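Local coordinates for protein HI_1472 (PDB 3PSH) that binds molybdate and tungstate in the periplasm and serves as the solute-binding component of the MolBCA molybdate importer, at residues Q40-L45 with L81-D86. Residues are numbered along the deposited sequence; the frame is centred on the assembly and turned at random.
Sequences QIVGVL and LALKPD
Val42 and Leu83 carry the apolar part of this contact: CG2 of Val42 lies 4.1 Å from CB of Leu83, and the two side chains run past each other in opposite directions. A chi1 of -64° turns CG1 of Val42 anti to the carbonyl carbon and leaves CG2 between that carbon and the backbone N, on the side of Leu83, where CG2 also lies 4.1 Å from the carbonyl O of Leu83.

The leucine methyls pack instead against backbone. CD1 of Leu83 is 3.9 Å from O of Val42, CD2 is 4.1 Å from the same oxygen, and CD1 is 4.3 Å from CA of Gly43. Because Gly43 has no side chain, the methyl can lie close to the strand.

Polar bonds hold the turn itself. Lys84, with positive phi (53°), ends the helical run, and its N donates to O of Leu81 at 3.0 Å. Beyond the two segments, O of Leu83 accepts a hydrogen bond from Arg20, and the carboxylate of Asp86 binds the backbone N atoms of Asn19 and Arg20.

Away from the molybdate pocket, the contact joins the chain running out of helix 77-82 to edge strand 41-44 of a parallel 2-1-3-4 sheet, as in alpha/beta lobes of periplasmic binding proteins; Val22 of the adjacent strand touches Val42 and Leu83. With 138 Å² buried and no hydrogen bond between the segments, van der Waals contacts join them, and directional restraint comes from Asn19 and Arg20.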
loop_
_atom_site.group_PDB
_atom_site.type_symbol
_atom_site.label_atom_id
_atom_site.label_comp_id
_atom_site.label_asym_id
_atom_site.label_seq_id
_atom_site.Cartn_x
_atom_site.Cartn_y
_atom_site.Cartn_z
ATOM N N GLN A 40 -2.524 19.897 -7.573
ATOM C CA GLN A 40 -2.555 19.449 -8.995
ATOM C C GLN A 40 -3.533 18.332 -9.284
ATOM O O GLN A 40 -3.480 17.749 -10.334
ATOM C CB GLN A 40 -1.149 19.096 -9.470
ATOM C CG GLN A 40 -0.201 20.274 -9.345
ATOM C CD GLN A 40 1.233 19.832 -9.383
ATOM O OE1 GLN A 40 1.792 19.549 -10.449
ATOM N NE2 GLN A 40 1.816 19.631 -8.172
ATOM N N ILE A 41 -4.395 18.004 -8.315
ATOM C CA ILE A 41 -5.383 16.920 -8.538
ATOM C C ILE A 41 -6.804 17.494 -8.430
ATOM O O ILE A 41 -7.049 18.334 -7.569
ATOM C CB ILE A 41 -5.193 15.908 -7.395
ATOM C CG1 ILE A 41 -3.826 15.203 -7.611
ATOM C CG2 ILE A 41 -6.331 14.840 -7.347
ATOM C CD1 ILE A 41 -3.306 14.463 -6.296
ATOM N N VAL A 42 -7.711 17.039 -9.284
ATOM C CA VAL A 42 -9.076 17.546 -9.273
ATOM C C VAL A 42 -10.116 16.427 -9.185
ATOM O O VAL A 42 -11.326 16.733 -9.090
ATOM C CB VAL A 42 -9.386 18.417 -10.489
ATOM C CG1 VAL A 42 -8.480 19.686 -10.433
ATOM C CG2 VAL A 42 -9.286 17.572 -11.729
ATOM N N GLY A 43 -9.670 15.133 -9.232
ATOM C CA GLY A 43 -10.632 14.046 -8.861
ATOM C C GLY A 43 -9.873 12.840 -8.336
ATOM O O GLY A 43 -8.686 12.729 -8.562
ATOM N N VAL A 44 -10.598 12.022 -7.606
ATOM C CA VAL A 44 -9.944 10.861 -6.974
ATOM C C VAL A 44 -10.967 9.725 -6.989
ATOM O O VAL A 44 -12.177 10.000 -7.166
ATOM C CB VAL A 44 -9.520 11.233 -5.450
ATOM C CG1 VAL A 44 -8.483 12.353 -5.399
ATOM C CG2 VAL A 44 -10.708 11.555 -4.586
ATOM N N LEU A 45 -10.502 8.469 -6.840
ATOM C CA LEU A 45 -11.390 7.327 -6.728
ATOM C C LEU A 45 -12.528 7.540 -5.712
ATOM O O LEU A 45 -12.349 8.040 -4.616
ATOM C CB LEU A 45 -10.627 6.006 -6.411
ATOM C CG LEU A 45 -9.904 5.933 -5.036
ATOM C CD1 LEU A 45 -9.459 4.455 -4.784
ATOM C CD2 LEU A 45 -8.798 6.854 -4.783
ATOM N N LEU A 81 -15.025 14.084 -17.965
ATOM C CA LEU A 81 -14.833 15.232 -18.870
ATOM C C LEU A 81 -15.182 16.619 -18.291
ATOM O O LEU A 81 -14.543 17.601 -18.687
ATOM C CB LEU A 81 -15.542 15.057 -20.237
ATOM C CG LEU A 81 -14.956 13.923 -21.057
ATOM C CD1 LEU A 81 -15.853 13.625 -22.254
ATOM C CD2 LEU A 81 -13.517 14.306 -21.589
ATOM N N ALA A 82 -16.153 16.734 -17.411
ATOM C CA ALA A 82 -16.502 18.041 -16.887
ATOM C C ALA A 82 -15.306 18.619 -16.040
ATOM O O ALA A 82 -15.214 19.849 -15.812
ATOM C CB ALA A 82 -17.768 17.943 -16.050
ATOM N N LEU A 83 -14.483 17.715 -15.457
ATOM C CA LEU A 83 -13.317 18.131 -14.673
ATOM C C LEU A 83 -12.181 18.687 -15.541
ATOM O O LEU A 83 -11.154 19.219 -15.000
ATOM C CB LEU A 83 -12.727 17.009 -13.792
ATOM C CG LEU A 83 -13.798 16.448 -12.902
ATOM C CD1 LEU A 83 -13.046 15.187 -12.238
ATOM C CD2 LEU A 83 -14.167 17.520 -11.885
ATOM N N LYS A 84 -12.274 18.533 -16.884
ATOM C CA LYS A 84 -11.202 18.997 -17.748
ATOM C C LYS A 84 -9.831 18.415 -17.311
ATOM O O LYS A 84 -8.826 19.184 -17.205
ATOM C CB LYS A 84 -11.126 20.555 -17.825
ATOM C CG LYS A 84 -12.502 21.093 -18.502
ATOM C CD LYS A 84 -12.450 22.640 -18.709
ATOM C CE LYS A 84 -13.859 23.111 -19.222
ATOM N NZ LYS A 84 -13.913 24.614 -19.064
ATOM N N PRO A 85 -9.799 17.061 -17.093
ATOM C CA PRO A 85 -8.480 16.527 -16.604
ATOM C C PRO A 85 -7.389 16.601 -17.637
ATOM O O PRO A 85 -7.669 16.621 -18.878
ATOM C CB PRO A 85 -8.771 15.089 -16.294
ATOM C CG PRO A 85 -10.064 14.772 -16.990
ATOM C CD PRO A 85 -10.765 16.005 -17.401
ATOM N N ASP A 86 -6.159 16.689 -17.170
ATOM C CA ASP A 86 -5.029 16.583 -18.112
ATOM C C ASP A 86 -4.292 15.226 -18.070
ATOM O O ASP A 86 -3.486 14.910 -18.959
ATOM C CB ASP A 86 -4.076 17.787 -17.970
ATOM C CG ASP A 86 -3.670 18.126 -16.522
ATOM O OD1 ASP A 86 -3.942 17.328 -15.574
ATOM O OD2 ASP A 86 -3.101 19.246 -16.246
#